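Local structure of tetraacyldisaccharide 4'-kinase (Aquifex aeolicus, 4EHX) at residues V84-N89 with E128-E133; C68-G73 with S112-E117; F54-A59 with A105-H110; K30-P35 with D118-G123. The protein probably transfers the gamma-phosphate of ATP to the 4'-position of a tetraacyldisaccharide 1-phosphate, forming lipid IVA in lipid A biosynthesis. One frame throughout, in Å; residues are numbered along the deposited sequence. Where two conformers were deposited one is given.

Contact 1. Residues V84-N89 with E128-E133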
loop_
_atom_site.group_PDB
_atom_site.type_symbol
_atom_site.label_atom_id
_atom_site.label_comp_id
_atom_site.label_asym_id
_atom_site.label_seq_id
_atom_site.Cartn_x
_atom_site.Cartn_y
_atom_site.Cartn_z
ATOM N N VAL A 84 8.613 -13.867 0.635
ATOM C CA VAL A 84 8.459 -13.280 1.963
ATOM C C VAL A 84 7.436 -14.071 2.777
ATOM O O VAL A 84 7.617 -14.323 3.972
ATOM C CB VAL A 84 7.975 -11.828 1.824
ATOM C CG1 VAL A 84 7.648 -11.228 3.199
ATOM C CG2 VAL A 84 9.025 -11.004 1.091
ATOM N N SER A 85 6.360 -14.482 2.116
ATOM C CA SER A 85 5.327 -15.220 2.824
ATOM C C SER A 85 4.714 -16.260 1.911
ATOM O O SER A 85 4.492 -15.995 0.739
ATOM C CB SER A 85 4.234 -14.256 3.281
ATOM O OG SER A 85 3.149 -14.965 3.848
ATOM N N GLU A 86 4.410 -17.429 2.466
ATOM C CA GLU A 86 3.727 -18.466 1.716
ATOM C C GLU A 86 2.310 -18.610 2.252
ATOM O O GLU A 86 2.086 -19.206 3.313
ATOM C CB GLU A 86 4.489 -19.791 1.817
ATOM C CG GLU A 86 3.751 -20.973 1.203
ATOM C CD GLU A 86 4.513 -22.278 1.360
ATOM O OE1 GLU A 86 5.051 -22.523 2.467
ATOM O OE2 GLU A 86 4.572 -23.057 0.381
ATOM N N TYR A 87 1.360 -18.030 1.529
ATOM C CA TYR A 87 -0.044 -18.040 1.931
ATOM C C TYR A 87 -0.261 -17.695 3.405
ATOM O O TYR A 87 -0.948 -18.411 4.128
ATOM C CB TYR A 87 -0.692 -19.374 1.538
ATOM C CG TYR A 87 -0.627 -19.522 0.037
ATOM C CD1 TYR A 87 -1.392 -18.696 -0.782
ATOM C CD2 TYR A 87 0.263 -20.410 -0.564
ATOM C CE1 TYR A 87 -1.312 -18.772 -2.164
ATOM C CE2 TYR A 87 0.355 -20.495 -1.955
ATOM C CZ TYR A 87 -0.447 -19.679 -2.740
ATOM O OH TYR A 87 -0.379 -19.758 -4.109
ATOM N N GLY A 88 0.333 -16.587 3.837
ATOM C CA GLY A 88 0.104 -16.086 5.176
ATOM C C GLY A 88 1.257 -16.377 6.104
ATOM O O GLY A 88 1.441 -15.669 7.089
ATOM N N ASN A 89 2.041 -17.410 5.797
ATOM C CA ASN A 89 3.147 -17.799 6.676
ATOM C C ASN A 89 4.451 -17.073 6.343
ATOM O O ASN A 89 5.071 -17.345 5.318
ATOM C CB ASN A 89 3.368 -19.316 6.636
ATOM C CG ASN A 89 2.186 -20.100 7.185
ATOM O OD1 ASN A 89 1.464 -19.628 8.062
ATOM N ND2 ASN A 89 1.987 -21.307 6.671
ATOM N N GLU A 128 6.685 -21.168 -9.833
ATOM C CA GLU A 128 7.441 -22.384 -9.577
ATOM C C GLU A 128 7.180 -22.943 -8.178
ATOM O O GLU A 128 6.964 -24.140 -8.013
ATOM C CB GLU A 128 8.932 -22.101 -9.771
ATOM C CG GLU A 128 9.852 -23.272 -9.481
ATOM C CD GLU A 128 11.308 -22.921 -9.721
ATOM O OE1 GLU A 128 11.599 -21.734 -9.990
ATOM O OE2 GLU A 128 12.160 -23.830 -9.645
ATOM N N LYS A 129 7.183 -22.072 -7.172
ATOM C CA LYS A 129 7.165 -22.518 -5.779
ATOM C C LYS A 129 5.799 -22.448 -5.100
ATOM O O LYS A 129 5.561 -23.152 -4.124
ATOM C CB LYS A 129 8.161 -21.699 -4.944
ATOM C CG LYS A 129 9.593 -21.703 -5.456
ATOM C CD LYS A 129 10.201 -23.092 -5.416
ATOM C CE LYS A 129 11.666 -23.057 -5.830
ATOM N NZ LYS A 129 12.237 -24.434 -5.954
ATOM N N LEU A 130 4.912 -21.587 -5.586
ATOM C CA LEU A 130 3.677 -21.297 -4.853
ATOM C C LEU A 130 2.389 -21.595 -5.638
ATOM O O LEU A 130 1.289 -21.504 -5.089
ATOM C CB LEU A 130 3.669 -19.827 -4.423
ATOM C CG LEU A 130 4.823 -19.306 -3.554
ATOM C CD1 LEU A 130 4.861 -17.778 -3.519
ATOM C CD2 LEU A 130 4.750 -19.877 -2.141
ATOM N N SER A 131 2.542 -21.930 -6.917
ATOM C CA SER A 131 1.427 -22.062 -7.873
ATOM C C SER A 131 0.191 -21.156 -7.681
ATOM O O SER A 131 -0.934 -21.634 -7.581
ATOM C CB SER A 131 0.998 -23.525 -8.007
ATOM O OG SER A 131 0.628 -24.055 -6.751
ATOM N N PRO A 132 0.403 -19.838 -7.654
ATOM C CA PRO A 132 -0.711 -18.891 -7.544
ATOM C C PRO A 132 -1.655 -18.905 -8.751
ATOM O O PRO A 132 -1.270 -19.296 -9.851
ATOM C CB PRO A 132 -0.003 -17.536 -7.429
ATOM C CG PRO A 132 1.250 -17.725 -8.208
ATOM C CD PRO A 132 1.668 -19.155 -8.004
ATOM N N GLU A 133 -2.895 -18.485 -8.531
ATOM C CA GLU A 133 -3.852 -18.336 -9.619
ATOM C C GLU A 133 -3.944 -16.901 -10.131
ATOM O O GLU A 133 -4.443 -16.667 -11.219
ATOM C CB GLU A 133 -5.224 -18.803 -9.157
ATOM C CG GLU A 133 -5.250 -20.295 -8.943
ATOM C CD GLU A 133 -6.516 -20.765 -8.267
ATOM O OE1 GLU A 133 -6.851 -20.236 -7.193
ATOM O OE2 GLU A 133 -7.172 -21.661 -8.825
HETATM O O HOH W 1 3.078 -23.315 -1.921
#
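A type I' beta turn, Glu86 to Asn89, meets the C-terminal end of helix 119-130 here, at the margin of the P-loop kinase sheet where the hairpin of strands 81-86 and 89-90 reverses. Tyr87 carries the contact. Its hydroxyl donates to Leu130 O at 2.6 Å, the donor sitting 35° out of the carbonyl plane, while the acceptor lies at the edge of the phenol ring. The Leu130 and Tyr87 side chains run antiparallel alongside one another, with CE2 of the ring 4.2 Å from Leu130 CB. Arg66 also donates to Leu130 O through NH2, so two donors grip this carbonyl near the helix end, just before Ser131 leaves helical geometry with positive phi. A phenylalanine in place of Tyr87 would probably cost Leu130 O one of its donors and weaken the tie between turn and helix. Farther out, Glu86 lays its extended chain against Leu130, CG to CD2 at 3.7 Å. A water donates to Glu86 OE2 at 2.8 Å and, more weakly, to Lys129 O. The tyrosine oxygen also rests on Pro132, with Tyr87 OH 3.6 Å from Pro132 CA.

Contact 2. Residues C68-G73 with S112-E117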
loop_
_atom_site.group_PDB
_atom_site.type_symbol
_atom_site.label_atom_id
_atom_site.label_comp_id
_atom_site.label_asym_id
_atom_site.label_seq_id
_atom_site.Cartn_x
_atom_site.Cartn_y
_atom_site.Cartn_z
ATOM N N CYS A 68 -1.023 -14.149 -4.964
ATOM C CA CYS A 68 0.333 -13.781 -4.597
ATOM C C CYS A 68 0.546 -12.312 -4.885
ATOM O O CYS A 68 0.276 -11.848 -5.992
ATOM C CB CYS A 68 1.357 -14.624 -5.362
ATOM S SG CYS A 68 3.077 -14.303 -4.911
ATOM N N ILE A 69 1.051 -11.584 -3.895
ATOM C CA ILE A 69 1.426 -10.185 -4.095
ATOM C C ILE A 69 2.853 -10.118 -4.628
ATOM O O ILE A 69 3.731 -10.793 -4.111
ATOM C CB ILE A 69 1.425 -9.404 -2.762
ATOM C CG1 ILE A 69 0.100 -9.585 -2.017
ATOM C CG2 ILE A 69 1.798 -7.919 -3.003
ATOM C CD1 ILE A 69 -1.099 -9.134 -2.779
ATOM N N LEU A 70 3.081 -9.309 -5.662
ATOM C CA LEU A 70 4.433 -9.058 -6.141
ATOM C C LEU A 70 4.782 -7.654 -5.710
ATOM O O LEU A 70 4.229 -6.678 -6.237
ATOM C CB LEU A 70 4.519 -9.172 -7.681
ATOM C CG LEU A 70 4.113 -10.519 -8.280
ATOM C CD1 LEU A 70 4.253 -10.487 -9.829
ATOM C CD2 LEU A 70 4.988 -11.636 -7.686
ATOM N N SER A 71 5.677 -7.570 -4.731
ATOM C CA SER A 71 6.089 -6.302 -4.145
ATOM C C SER A 71 7.526 -5.959 -4.567
ATOM O O SER A 71 8.327 -6.853 -4.836
ATOM C CB SER A 71 5.980 -6.420 -2.621
ATOM O OG SER A 71 5.888 -5.162 -1.997
ATOM N N ARG A 72 7.849 -4.668 -4.604
ATOM C CA ARG A 72 9.188 -4.216 -4.991
ATOM C C ARG A 72 10.244 -4.586 -3.982
ATOM O O ARG A 72 11.316 -5.074 -4.350
ATOM C CB ARG A 72 9.224 -2.698 -5.195
ATOM C CG ARG A 72 10.546 -2.209 -5.791
ATOM C CD ARG A 72 10.505 -0.715 -6.089
ATOM N NE ARG A 72 11.702 -0.271 -6.800
ATOM C CZ ARG A 72 11.908 0.978 -7.216
ATOM N NH1 ARG A 72 13.027 1.287 -7.860
ATOM N NH2 ARG A 72 10.998 1.919 -6.990
ATOM N N GLY A 73 9.955 -4.329 -2.709
ATOM C CA GLY A 73 10.955 -4.482 -1.669
ATOM C C GLY A 73 12.162 -3.604 -1.941
ATOM O O GLY A 73 13.281 -4.099 -2.060
ATOM N N SER A 112 0.179 -15.113 -0.489
ATOM C CA SER A 112 1.632 -15.135 -0.613
ATOM C C SER A 112 2.178 -13.745 -0.962
ATOM O O SER A 112 1.482 -12.932 -1.554
ATOM C CB SER A 112 2.092 -16.166 -1.657
ATOM O OG SER A 112 1.724 -17.488 -1.278
ATOM N N VAL A 113 3.420 -13.485 -0.571
ATOM C CA VAL A 113 4.089 -12.220 -0.883
ATOM C C VAL A 113 5.494 -12.520 -1.371
ATOM O O VAL A 113 6.255 -13.268 -0.739
ATOM C CB VAL A 113 4.172 -11.286 0.336
ATOM C CG1 VAL A 113 4.949 -10.000 -0.017
ATOM C CG2 VAL A 113 2.776 -10.948 0.834
ATOM N N VAL A 114 5.828 -11.945 -2.513
ATOM C CA VAL A 114 7.156 -12.096 -3.086
ATOM C C VAL A 114 7.737 -10.704 -3.331
ATOM O O VAL A 114 7.051 -9.815 -3.837
ATOM C CB VAL A 114 7.093 -12.921 -4.405
ATOM C CG1 VAL A 114 8.395 -12.793 -5.194
ATOM C CG2 VAL A 114 6.754 -14.387 -4.090
ATOM N N ALA A 115 8.989 -10.511 -2.916
ATOM C CA ALA A 115 9.681 -9.249 -3.119
ATOM C C ALA A 115 10.697 -9.421 -4.246
ATOM O O ALA A 115 11.542 -10.316 -4.212
ATOM C CB ALA A 115 10.383 -8.800 -1.824
ATOM N N SER A 116 10.603 -8.560 -5.245
ATOM C CA SER A 116 11.517 -8.615 -6.364
ATOM C C SER A 116 11.406 -7.295 -7.108
ATOM O O SER A 116 10.318 -6.889 -7.487
ATOM C CB SER A 116 11.106 -9.774 -7.278
ATOM O OG SER A 116 12.059 -10.001 -8.286
ATOM N N GLU A 117 12.532 -6.612 -7.295
ATOM C CA GLU A 117 12.551 -5.389 -8.098
ATOM C C GLU A 117 11.929 -5.643 -9.477
ATOM O O GLU A 117 11.094 -4.864 -9.972
ATOM C CB GLU A 117 14.003 -4.938 -8.273
ATOM C CG GLU A 117 14.170 -3.593 -8.944
ATOM C CD GLU A 117 13.961 -2.446 -7.981
ATOM O OE1 GLU A 117 14.109 -2.660 -6.756
ATOM O OE2 GLU A 117 13.648 -1.331 -8.450
#
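Two neighbouring parallel strands of the nucleotide-binding core, 67-71 and 112-116, pair here, and their segments run 20° apart. Four backbone bonds alternate across the pair: Ile69 N to Ser112 O, Val114 N to Ile69 O, Ser71 N to Val114 O at 2.8 Å, and Ser116 N to Ser71 O. On one face Cys68, Leu70, Ser112 and Val114 turn toward helix 119-130. Cys68 SG, anti to its backbone N (chi1 -177°), touches Val114 CG2 at 3.8 Å, and Leu70 lies alongside Val114 with CD2 against CB. The other face carries Ile69 beside Val113, pointing the same way, with Ile69 CB 4.1 Å from Val113 CG2. This belongs to the parallel core of a P-loop kinase sheet, and the side chain of Ser71, on that second face, lies about 6 Å from that of Lys51, a predicted ATP-binding residue; Ser71 OG is hydrogen-bonded to Asp138 OD2. Farther along, extended Arg72 runs side by side with Glu117, whose chain bends at chi2. In this salt bridge Arg72 NE and NH1 both grip Glu117 OE2, each at 2.8 Å. NH1 meets its syn lone pair, NE comes from above the carboxylate plane, and the guanidinium and carboxylate planes stand 66° apart.

Contact 3. Residues F54-A59 with A105-H110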
loop_
_atom_site.group_PDB
_atom_site.type_symbol
_atom_site.label_atom_id
_atom_site.label_comp_id
_atom_site.label_asym_id
_atom_site.label_seq_id
_atom_site.Cartn_x
_atom_site.Cartn_y
_atom_site.Cartn_z
ATOM N N PHE A 54 -6.200 -0.710 -0.133
ATOM C CA PHE A 54 -6.864 -1.235 -1.306
ATOM C C PHE A 54 -6.361 -2.627 -1.666
ATOM O O PHE A 54 -7.137 -3.479 -2.092
ATOM C CB PHE A 54 -6.748 -0.296 -2.525
ATOM C CG PHE A 54 -7.596 -0.739 -3.667
ATOM C CD1 PHE A 54 -8.967 -0.473 -3.678
ATOM C CD2 PHE A 54 -7.050 -1.473 -4.705
ATOM C CE1 PHE A 54 -9.775 -0.919 -4.716
ATOM C CE2 PHE A 54 -7.849 -1.932 -5.732
ATOM C CZ PHE A 54 -9.212 -1.649 -5.746
ATOM N N VAL A 55 -5.059 -2.864 -1.520
ATOM C CA VAL A 55 -4.531 -4.205 -1.782
ATOM C C VAL A 55 -5.208 -5.243 -0.881
ATOM O O VAL A 55 -5.617 -6.312 -1.346
ATOM C CB VAL A 55 -2.978 -4.261 -1.632
ATOM C CG1 VAL A 55 -2.498 -5.685 -1.726
ATOM C CG2 VAL A 55 -2.327 -3.398 -2.720
ATOM N N MET A 56 -5.341 -4.927 0.405
ATOM C CA MET A 56 -6.012 -5.836 1.346
ATOM C C MET A 56 -7.445 -6.095 0.904
ATOM O O MET A 56 -7.931 -7.226 0.916
ATOM C CB MET A 56 -6.031 -5.229 2.747
ATOM C CG MET A 56 -4.653 -5.094 3.389
ATOM S SD MET A 56 -4.721 -4.002 4.838
ATOM C CE MET A 56 -5.749 -4.997 5.919
ATOM N N TYR A 57 -8.125 -5.019 0.531
ATOM C CA TYR A 57 -9.503 -5.087 0.070
ATOM C C TYR A 57 -9.638 -5.963 -1.177
ATOM O O TYR A 57 -10.516 -6.828 -1.264
ATOM C CB TYR A 57 -10.015 -3.672 -0.199
ATOM C CG TYR A 57 -11.300 -3.646 -0.979
ATOM C CD1 TYR A 57 -12.530 -3.807 -0.340
ATOM C CD2 TYR A 57 -11.290 -3.452 -2.356
ATOM C CE1 TYR A 57 -13.717 -3.787 -1.067
ATOM C CE2 TYR A 57 -12.461 -3.424 -3.086
ATOM C CZ TYR A 57 -13.670 -3.598 -2.440
ATOM O OH TYR A 57 -14.823 -3.578 -3.183
ATOM N N LEU A 58 -8.752 -5.738 -2.141
ATOM C CA LEU A 58 -8.744 -6.504 -3.381
ATOM C C LEU A 58 -8.433 -7.980 -3.132
ATOM O O LEU A 58 -9.071 -8.868 -3.703
ATOM C CB LEU A 58 -7.704 -5.895 -4.344
ATOM C CG LEU A 58 -7.451 -6.613 -5.664
ATOM C CD1 LEU A 58 -8.743 -6.647 -6.483
ATOM C CD2 LEU A 58 -6.323 -5.885 -6.431
ATOM N N ALA A 59 -7.461 -8.254 -2.268
ATOM C CA ALA A 59 -7.116 -9.644 -1.986
ATOM C C ALA A 59 -8.321 -10.364 -1.379
ATOM O O ALA A 59 -8.571 -11.539 -1.672
ATOM C CB ALA A 59 -5.888 -9.730 -1.058
ATOM N N ALA A 105 2.655 -8.652 4.079
ATOM C CA ALA A 105 2.452 -10.060 4.436
ATOM C C ALA A 105 1.717 -10.235 5.772
ATOM O O ALA A 105 0.864 -11.119 5.923
ATOM C CB ALA A 105 3.795 -10.801 4.449
ATOM N N LYS A 106 2.039 -9.398 6.754
ATOM C CA LYS A 106 1.357 -9.513 8.038
ATOM C C LYS A 106 -0.101 -9.091 7.898
ATOM O O LYS A 106 -0.975 -9.614 8.582
ATOM C CB LYS A 106 2.057 -8.687 9.128
ATOM C CG LYS A 106 3.460 -9.159 9.491
ATOM C CD LYS A 106 3.519 -10.630 9.949
ATOM C CE LYS A 106 2.744 -10.873 11.213
ATOM N NZ LYS A 106 3.267 -12.057 12.006
ATOM N N LEU A 107 -0.367 -8.155 6.996
ATOM C CA LEU A 107 -1.747 -7.714 6.780
ATOM C C LEU A 107 -2.587 -8.664 5.915
ATOM O O LEU A 107 -3.799 -8.483 5.823
ATOM C CB LEU A 107 -1.778 -6.301 6.188
ATOM C CG LEU A 107 -1.215 -5.175 7.052
ATOM C CD1 LEU A 107 -1.000 -3.933 6.195
ATOM C CD2 LEU A 107 -2.161 -4.919 8.240
ATOM N N LEU A 108 -1.955 -9.667 5.293
ATOM C CA LEU A 108 -2.675 -10.615 4.430
ATOM C C LEU A 108 -2.428 -12.085 4.790
ATOM O O LEU A 108 -1.672 -12.776 4.102
ATOM C CB LEU A 108 -2.276 -10.407 2.960
ATOM C CG LEU A 108 -2.371 -9.009 2.347
ATOM C CD1 LEU A 108 -1.570 -8.953 1.058
ATOM C CD2 LEU A 108 -3.815 -8.637 2.103
ATOM N N PRO A 109 -3.088 -12.581 5.847
ATOM C CA PRO A 109 -2.851 -13.932 6.386
ATOM C C PRO A 109 -3.137 -15.150 5.476
ATOM O O PRO A 109 -2.758 -16.258 5.861
ATOM C CB PRO A 109 -3.743 -13.976 7.646
ATOM C CG PRO A 109 -4.737 -12.859 7.454
ATOM C CD PRO A 109 -3.989 -11.794 6.710
ATOM N N HIS A 110 -3.773 -14.979 4.319
ATOM C CA HIS A 110 -4.010 -16.125 3.424
ATOM C C HIS A 110 -3.347 -15.944 2.052
ATOM O O HIS A 110 -3.619 -16.689 1.104
ATOM C CB HIS A 110 -5.507 -16.337 3.210
ATOM C CG HIS A 110 -6.288 -16.364 4.484
ATOM N ND1 HIS A 110 -6.264 -17.439 5.345
ATOM C CD2 HIS A 110 -7.089 -15.436 5.058
ATOM C CE1 HIS A 110 -7.026 -17.177 6.391
ATOM N NE2 HIS A 110 -7.539 -15.967 6.242
#
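Met56 and Leu108 meet in a contact between apolar side chains, where helix 51-61 packs against the end of helix 99-107 and the turn that follows it. Among the aliphatic contacts, the CD2 methyl of Leu108 does most of the work. It comes within 3.6 Å of Met56 CA, right against the helix backbone, and sits between Met56 CG and Ala59 CB, at 3.9 Å from each. Its sister methyl CD1 reaches Val55 CG1 more loosely, at 4.4 Å. The sulfur contacts belong to Leu107: Met56 SD is 4.0 Å from its CD1 and equally near its CB. The methionine chain bends at chi3 (66°), which places Met56 CE beside Leu107, 4.0 Å from its O. An alanine at Met56 would probably open a gap beside Leu107, which loses the sulfur and CE, and leave Leu108 CD2 without its contact to CG. Outside the two segments, Leu107 also touches Phe216, and Ala59 packs on Val111. Helix 51-61 starts at Lys51 and Thr52, both predicted ATP-binding residues, so this contact lies on the flank of the helix that follows the P-loop, the hallmark of P-loop nucleoside triphosphate hydrolase folds.

Contact 4. Residues K30-P35 with D118-G123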
loop_
_atom_site.group_PDB
_atom_site.type_symbol
_atom_site.label_atom_id
_atom_site.label_comp_id
_atom_site.label_asym_id
_atom_site.label_seq_id
_atom_site.Cartn_x
_atom_site.Cartn_y
_atom_site.Cartn_z
ATOM N N LYS A 30 10.109 -3.973 -24.367
ATOM C CA LYS A 30 9.366 -5.208 -24.216
ATOM C C LYS A 30 8.474 -5.181 -22.977
ATOM O O LYS A 30 8.894 -4.742 -21.898
ATOM C CB LYS A 30 10.327 -6.396 -24.138
ATOM C CG LYS A 30 9.639 -7.762 -24.222
ATOM C CD LYS A 30 10.624 -8.821 -24.693
ATOM C CE LYS A 30 10.085 -10.224 -24.473
ATOM N NZ LYS A 30 11.185 -11.231 -24.343
ATOM N N ILE A 31 7.228 -5.600 -23.177
ATOM C CA ILE A 31 6.295 -5.828 -22.086
ATOM C C ILE A 31 6.130 -7.340 -21.933
ATOM O O ILE A 31 5.646 -8.012 -22.845
ATOM C CB ILE A 31 4.953 -5.120 -22.345
ATOM C CG1 ILE A 31 5.198 -3.599 -22.416
ATOM C CG2 ILE A 31 3.947 -5.446 -21.220
ATOM C CD1 ILE A 31 3.989 -2.770 -22.850
ATOM N N LYS A 32 6.568 -7.868 -20.794
ATOM C CA LYS A 32 6.554 -9.319 -20.559
ATOM C C LYS A 32 5.207 -9.791 -20.032
ATOM O O LYS A 32 4.500 -9.041 -19.385
ATOM C CB LYS A 32 7.686 -9.694 -19.600
ATOM C CG LYS A 32 9.039 -9.176 -20.106
ATOM C CD LYS A 32 10.193 -9.509 -19.174
ATOM C CE LYS A 32 10.584 -10.967 -19.294
ATOM N NZ LYS A 32 10.641 -11.397 -20.718
ATOM N N LYS A 33 4.863 -11.048 -20.288
ATOM C CA LYS A 33 3.533 -11.538 -19.953
ATOM C C LYS A 33 3.594 -12.802 -19.119
ATOM O O LYS A 33 4.065 -13.832 -19.590
ATOM C CB LYS A 33 2.757 -11.813 -21.245
ATOM C CG LYS A 33 1.411 -12.484 -21.040
ATOM C CD LYS A 33 0.344 -11.499 -20.652
ATOM C CE LYS A 33 -1.057 -12.098 -20.797
ATOM N NZ LYS A 33 -1.261 -13.288 -19.904
ATOM N N LEU A 34 3.130 -12.730 -17.876
ATOM C CA LEU A 34 2.980 -13.941 -17.059
ATOM C C LEU A 34 1.765 -14.753 -17.515
ATOM O O LEU A 34 0.803 -14.191 -18.048
ATOM C CB LEU A 34 2.858 -13.582 -15.574
ATOM C CG LEU A 34 4.154 -13.052 -14.948
ATOM C CD1 LEU A 34 3.861 -12.390 -13.598
ATOM C CD2 LEU A 34 5.194 -14.174 -14.788
ATOM N N PRO A 35 1.816 -16.088 -17.327
ATOM C CA PRO A 35 0.759 -16.990 -17.807
ATOM C C PRO A 35 -0.456 -17.084 -16.887
ATOM O O PRO A 35 -1.314 -17.925 -17.140
ATOM C CB PRO A 35 1.468 -18.348 -17.877
ATOM C CG PRO A 35 2.488 -18.277 -16.783
ATOM C CD PRO A 35 2.982 -16.833 -16.818
ATOM N N ASP A 118 12.346 -6.737 -10.108
ATOM C CA ASP A 118 11.766 -7.136 -11.387
ATOM C C ASP A 118 10.530 -7.986 -11.093
ATOM O O ASP A 118 10.648 -9.132 -10.650
ATOM C CB ASP A 118 12.785 -7.953 -12.184
ATOM C CG ASP A 118 12.339 -8.196 -13.617
ATOM O OD1 ASP A 118 11.494 -9.072 -13.823
ATOM O OD2 ASP A 118 12.839 -7.520 -14.540
ATOM N N ARG A 119 9.346 -7.426 -11.308
ATOM C CA ARG A 119 8.119 -8.127 -10.913
ATOM C C ARG A 119 7.917 -9.425 -11.697
ATOM O O ARG A 119 7.469 -10.435 -11.149
ATOM C CB ARG A 119 6.897 -7.209 -11.059
ATOM C CG ARG A 119 6.556 -6.370 -9.812
ATOM C CD ARG A 119 7.657 -5.423 -9.415
ATOM N NE ARG A 119 7.117 -4.222 -8.770
ATOM C CZ ARG A 119 7.775 -3.076 -8.636
ATOM N NH1 ARG A 119 9.037 -2.954 -9.082
ATOM N NH2 ARG A 119 7.161 -2.053 -8.045
ATOM N N TYR A 120 8.239 -9.401 -12.989
ATOM C CA TYR A 120 8.144 -10.608 -13.800
ATOM C C TYR A 120 8.934 -11.784 -13.206
ATOM O O TYR A 120 8.399 -12.893 -13.060
ATOM C CB TYR A 120 8.605 -10.330 -15.237
ATOM C CG TYR A 120 8.518 -11.537 -16.142
ATOM C CD1 TYR A 120 7.321 -11.882 -16.760
ATOM C CD2 TYR A 120 9.635 -12.335 -16.378
ATOM C CE1 TYR A 120 7.237 -13.000 -17.596
ATOM C CE2 TYR A 120 9.560 -13.440 -17.211
ATOM C CZ TYR A 120 8.363 -13.760 -17.821
ATOM O OH TYR A 120 8.289 -14.859 -18.643
ATOM N N LYS A 121 10.208 -11.556 -12.875
ATOM C CA LYS A 121 11.018 -12.607 -12.249
ATOM C C LYS A 121 10.418 -13.070 -10.927
ATOM O O LYS A 121 10.502 -14.245 -10.587
ATOM C CB LYS A 121 12.462 -12.144 -12.024
ATOM C CG LYS A 121 13.252 -11.954 -13.304
ATOM C CD LYS A 121 14.658 -11.428 -13.012
ATOM C CE LYS A 121 15.520 -11.444 -14.264
ATOM N NZ LYS A 121 14.765 -10.983 -15.462
ATOM N N GLY A 122 9.831 -12.145 -10.174
ATOM C CA GLY A 122 9.159 -12.498 -8.931
ATOM C C GLY A 122 7.991 -13.418 -9.255
ATOM O O GLY A 122 7.762 -14.418 -8.573
ATOM N N GLY A 123 7.262 -13.086 -10.314
ATOM C CA GLY A 123 6.160 -13.913 -10.775
ATOM C C GLY A 123 6.608 -15.313 -11.171
ATOM O O GLY A 123 5.935 -16.287 -10.868
#
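Lys32 lays its aliphatic chain over one face of the Tyr120 ring, the two side chains crossing at about a right angle. Its CE stands 3.3 Å above the ring plane, offset toward the rim and closest to CD2 and CE2, in a CH-pi contact 3.6 Å from the centroid. Bends at chi3 (76°) and chi4 (44°) place CE and then NZ, and the ammonium ends over the same face at 4.5 Å from the centroid, a cation-pi interaction. Leu34 approaches the Tyr120 ring obliquely, CD2 to CE1 at 3.7 Å, while Lys33 O lies at the ring edge. The other methyl of Leu34, CD1, rests 3.9 Å from Gly123 CA, leaving little room for a side chain at this position. In the next shell, Asp118 caps the N-terminus of helix 119-130, its OD1 accepting from Lys121 N at 3.0 Å through the anti lone pair. Its other oxygen forms a salt bridge with Lys145, whose backbone also hydrogen-bonds with that of Lys32. Leu34 continues onto Leu124 and Leu127 of the same helix. With Lys121 NZ 6.7 Å from Lys32 NZ, the like charges would be expected to repel mildly, and the pi face of Tyr120 is likely to offset part of that cost.

Overall arrangement
All four contacts gather around strands 67-71 and 112-116 and the helices beside them. Contact 2 is the sheet pairing itself, contact 1 touches it from strand 81-86 about 10 Å away between centres, and contacts 3 and 4 each lie about 12 Å from it. Helix 119-130 serves contact 4 at its N-terminal end and contact 1 at its C-terminal end, whereas contact 3 joins helix 51-61 to the end of helix 99-107, and Leu108 just beyond it packs on Ile69 of contact 2. Contacts 3 and 4 do not touch, their centres being about 21 Å apart. Along the chain, contacts 2 and 3 nest within the loop closed by contact 4, and contacts 1, 2 and 3 interleave, tying helices to the P-loop kinase sheet.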